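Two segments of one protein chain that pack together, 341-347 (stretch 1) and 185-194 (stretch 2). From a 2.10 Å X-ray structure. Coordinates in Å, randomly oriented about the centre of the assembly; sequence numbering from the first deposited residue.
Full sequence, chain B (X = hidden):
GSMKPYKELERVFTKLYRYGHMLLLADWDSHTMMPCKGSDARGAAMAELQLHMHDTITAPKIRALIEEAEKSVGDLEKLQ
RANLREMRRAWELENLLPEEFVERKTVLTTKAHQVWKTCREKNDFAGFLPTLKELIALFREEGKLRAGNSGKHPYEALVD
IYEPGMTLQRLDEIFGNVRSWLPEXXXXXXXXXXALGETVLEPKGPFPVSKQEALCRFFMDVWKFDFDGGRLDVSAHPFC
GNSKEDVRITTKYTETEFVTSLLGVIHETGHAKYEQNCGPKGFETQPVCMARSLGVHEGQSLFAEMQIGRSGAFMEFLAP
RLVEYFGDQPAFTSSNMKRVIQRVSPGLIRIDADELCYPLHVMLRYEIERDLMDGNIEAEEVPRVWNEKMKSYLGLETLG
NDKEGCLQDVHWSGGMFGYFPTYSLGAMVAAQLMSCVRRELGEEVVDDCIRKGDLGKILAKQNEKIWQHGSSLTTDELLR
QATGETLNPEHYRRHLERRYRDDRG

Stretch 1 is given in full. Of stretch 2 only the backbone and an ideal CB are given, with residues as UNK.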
# COMPACT_ATOMS: atom_id res chain seq x y z
N ILE B 341 14.78 -4.72 -32.64
CA ILE B 341 14.08 -3.63 -31.95
C ILE B 341 13.43 -2.59 -32.92
O ILE B 341 12.43 -1.95 -32.54
CB ILE B 341 15.07 -2.93 -30.91
CG1 ILE B 341 15.55 -3.88 -29.79
CG2 ILE B 341 14.50 -1.71 -30.22
CD1 ILE B 341 14.53 -4.43 -28.98
N GLN B 342 13.98 -2.42 -34.14
CA GLN B 342 13.45 -1.43 -35.12
C GLN B 342 12.64 -2.09 -36.22
O GLN B 342 12.35 -1.48 -37.23
CB GLN B 342 14.57 -0.62 -35.77
CG GLN B 342 15.24 0.36 -34.79
CD GLN B 342 16.30 1.21 -35.44
OE1 GLN B 342 16.46 1.23 -36.66
NE2 GLN B 342 17.02 1.98 -34.62
N ARG B 343 12.29 -3.35 -36.03
CA ARG B 343 11.55 -4.09 -37.06
C ARG B 343 10.19 -3.46 -37.30
O ARG B 343 9.53 -3.08 -36.35
CB ARG B 343 11.35 -5.54 -36.64
CG ARG B 343 10.90 -6.41 -37.82
CD ARG B 343 10.24 -7.67 -37.32
NE ARG B 343 11.07 -8.85 -37.50
CZ ARG B 343 11.69 -9.54 -36.53
NH1 ARG B 343 11.64 -9.16 -35.23
NH2 ARG B 343 12.38 -10.62 -36.88
N VAL B 344 9.82 -3.31 -38.56
CA VAL B 344 8.57 -2.70 -38.96
C VAL B 344 7.66 -3.78 -39.52
O VAL B 344 7.99 -4.44 -40.51
CB VAL B 344 8.78 -1.54 -39.97
CG1 VAL B 344 7.45 -1.05 -40.49
CG2 VAL B 344 9.53 -0.39 -39.27
N SER B 345 6.52 -3.96 -38.85
CA SER B 345 5.54 -4.98 -39.24
C SER B 345 4.13 -4.55 -38.84
O SER B 345 3.74 -4.70 -37.69
CB SER B 345 5.85 -6.31 -38.58
OG SER B 345 5.11 -7.29 -39.27
N PRO B 346 3.38 -3.99 -39.79
CA PRO B 346 2.04 -3.52 -39.46
C PRO B 346 1.14 -4.63 -38.98
O PRO B 346 1.26 -5.74 -39.42
CB PRO B 346 1.54 -2.97 -40.77
CG PRO B 346 2.75 -2.64 -41.51
CD PRO B 346 3.71 -3.72 -41.18
N GLY B 347 0.26 -4.29 -38.05
CA GLY B 347 -0.69 -5.23 -37.50
C GLY B 347 -1.95 -4.51 -37.05
O GLY B 347 -2.12 -3.32 -37.25
N UNK B 185 5.08 6.82 -46.09
CA UNK B 185 6.39 6.53 -45.49
C UNK B 185 6.42 5.08 -45.06
O UNK B 185 7.44 4.41 -45.24
CB UNK B 185 6.68 7.45 -44.30
N UNK B 186 5.31 4.61 -44.48
CA UNK B 186 5.21 3.24 -44.04
C UNK B 186 5.42 2.29 -45.24
O UNK B 186 6.24 1.35 -45.19
CB UNK B 186 3.86 2.99 -43.37
N UNK B 187 4.72 2.57 -46.33
CA UNK B 187 4.79 1.75 -47.52
C UNK B 187 6.18 1.76 -48.11
O UNK B 187 6.65 0.73 -48.56
CB UNK B 187 3.77 2.23 -48.56
N UNK B 188 6.85 2.91 -48.09
CA UNK B 188 8.21 3.02 -48.59
C UNK B 188 9.19 2.19 -47.75
O UNK B 188 10.07 1.53 -48.28
CB UNK B 188 8.64 4.49 -48.61
N UNK B 189 9.01 2.24 -46.43
CA UNK B 189 9.87 1.52 -45.49
C UNK B 189 9.70 0.03 -45.66
O UNK B 189 10.68 -0.69 -45.79
CB UNK B 189 9.56 1.92 -44.05
N UNK B 190 8.44 -0.43 -45.72
CA UNK B 190 8.15 -1.82 -46.01
C UNK B 190 8.82 -2.37 -47.27
O UNK B 190 9.42 -3.44 -47.23
CB UNK B 190 6.63 -1.99 -46.13
N UNK B 191 8.72 -1.64 -48.37
CA UNK B 191 9.25 -2.13 -49.62
C UNK B 191 10.78 -2.12 -49.63
O UNK B 191 11.40 -3.02 -50.19
CB UNK B 191 8.71 -1.29 -50.78
N UNK B 192 11.37 -1.12 -48.99
CA UNK B 192 12.82 -1.06 -48.79
C UNK B 192 13.34 -2.26 -47.98
O UNK B 192 14.34 -2.86 -48.32
CB UNK B 192 13.19 0.24 -48.08
N UNK B 193 12.65 -2.58 -46.90
CA UNK B 193 13.04 -3.70 -46.05
C UNK B 193 12.81 -5.06 -46.74
O UNK B 193 13.57 -5.97 -46.52
CB UNK B 193 12.26 -3.64 -44.73
N UNK B 194 11.79 -5.18 -47.57
CA UNK B 194 11.48 -6.44 -48.26
C UNK B 194 12.47 -6.71 -49.39
O UNK B 194 12.87 -7.84 -49.62
CB UNK B 194 10.05 -6.41 -48.81

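Stretch 2 is helical throughout: phi/psi values cluster near -65/-42, and i to i-4 backbone bonds run unbroken, from position 189 N to position 185 O (2.9 Å) through to position 194 N to position 190 O (3.0 Å). Stretch 1 is mostly extended beyond Gln 342, where helical phi/psi ends. Val 344 and Pro 346 turn their CA-to-CB bonds toward the helix, whereas Arg 343 and Ser 345 turn theirs away, so the side chains turned toward the helix are apolar, with backbone polar atoms near them.

At position 185 the ideal CB has no atom of stretch 1 within 5.5 Å, so this contact sets no preference; the residue is Leu 185.

Position 186 points sideways, and its ideal CB also lies beyond 5.5 Å. A side chain must extend to arrive, and the methyls of Val 344 and the ring of Pro 346 would reward an apolar one: leucine, isoleucine or methionine. It is Leu 186, with chi1 t and chi2 p. Its CD1 lies 3.7 Å from Val 344 CG1 and 4.0 Å from Pro 346 CG, so one methyl touches both apolar residues.

Positions 187 and 188 are out of reach, and many residues would fit; they are Lys 187 and Glu 188.

Position 189 points toward stretch 1, its ideal CB 5.1 Å from Val 344 CG1. Valine or isoleucine would close that short gap; alanine would be tolerated but stop short of contact. Val 189, with chi1 t, brings CG1 to 4.1 Å from Val 344 CG2.

Position 190 has the closest CA approach, 7.1 Å between its CA and Val 344 CA, but its CB bond points sideways. A long side chain, whether methionine, glutamine or lysine, could bend back to the proline. The residue is Gln 190; with chi1 m and chi2 t, its OE1 comes to 3.4 Å from Pro 346 CG. This is van der Waals packing, since that carbon offers no conventional hydrogen-bond donor.

Positions 191 and 192 lie beyond reach, so stretch 1 sets no preference; they are Glu 191 and Lys 192.

Position 193 points toward stretch 1 across a wider gap, with its ideal CB more than 5.5 Å from any atom there. A long side chain is favoured; the backbone N of Val 344 and O of Gln 342 make a polar end plausible. Gln 193 extends with chi1 m and chi2 t, placing NE2 3.9 Å from Val 344 CB. Its OE1 stays 4.4 Å from Gln 342 O, and no hydrogen bond crosses here.

Position 194 is unconstrained by stretch 1; it is Lys 194.

Stretch 2 (185-194) LLKEVQEKQK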
# COMPACT_ATOMS: atom_id res chain seq x y z
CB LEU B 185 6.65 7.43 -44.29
CG LEU B 185 7.97 7.20 -43.52
CD1 LEU B 185 9.13 7.24 -44.48
CD2 LEU B 185 8.17 8.23 -42.44
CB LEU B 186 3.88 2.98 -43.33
CG LEU B 186 3.57 1.51 -43.02
CD1 LEU B 186 4.73 0.79 -42.24
CD2 LEU B 186 2.26 1.39 -42.24
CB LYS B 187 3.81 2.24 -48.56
CG LYS B 187 2.32 2.11 -48.22
CD LYS B 187 1.52 2.20 -49.53
CE LYS B 187 0.00 2.57 -49.40
NZ LYS B 187 -0.61 2.66 -48.02
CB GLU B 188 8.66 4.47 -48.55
CG GLU B 188 10.05 4.68 -49.14
CD GLU B 188 10.47 6.13 -49.24
OE1 GLU B 188 11.31 6.41 -50.11
OE2 GLU B 188 9.97 6.98 -48.47
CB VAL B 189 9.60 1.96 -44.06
CG1 VAL B 189 10.35 1.06 -43.05
CG2 VAL B 189 10.02 3.40 -43.89
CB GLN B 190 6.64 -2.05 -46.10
CG GLN B 190 5.95 -2.16 -44.75
CD GLN B 190 4.46 -2.39 -44.91
OE1 GLN B 190 3.94 -3.45 -44.56
NE2 GLN B 190 3.77 -1.41 -45.48
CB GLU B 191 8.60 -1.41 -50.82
CG GLU B 191 9.39 -0.27 -51.41
CD GLU B 191 8.53 0.73 -52.19
OE1 GLU B 191 7.33 0.40 -52.46
OE2 GLU B 191 9.05 1.85 -52.51
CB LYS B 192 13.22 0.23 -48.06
CG LYS B 192 14.74 0.38 -47.81
CD LYS B 192 15.08 1.24 -46.56
CE LYS B 192 16.58 1.71 -46.58
NZ LYS B 192 17.19 2.03 -45.24
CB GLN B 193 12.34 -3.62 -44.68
CG GLN B 193 12.83 -2.45 -43.82
CD GLN B 193 12.35 -2.46 -42.38
OE1 GLN B 193 12.71 -1.58 -41.58
NE2 GLN B 193 11.55 -3.46 -42.02
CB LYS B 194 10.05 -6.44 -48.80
CG LYS B 194 9.74 -7.50 -49.87
CD LYS B 194 8.23 -7.62 -50.22
CE LYS B 194 7.40 -8.26 -49.07
NZ LYS B 194 6.02 -8.67 -49.51
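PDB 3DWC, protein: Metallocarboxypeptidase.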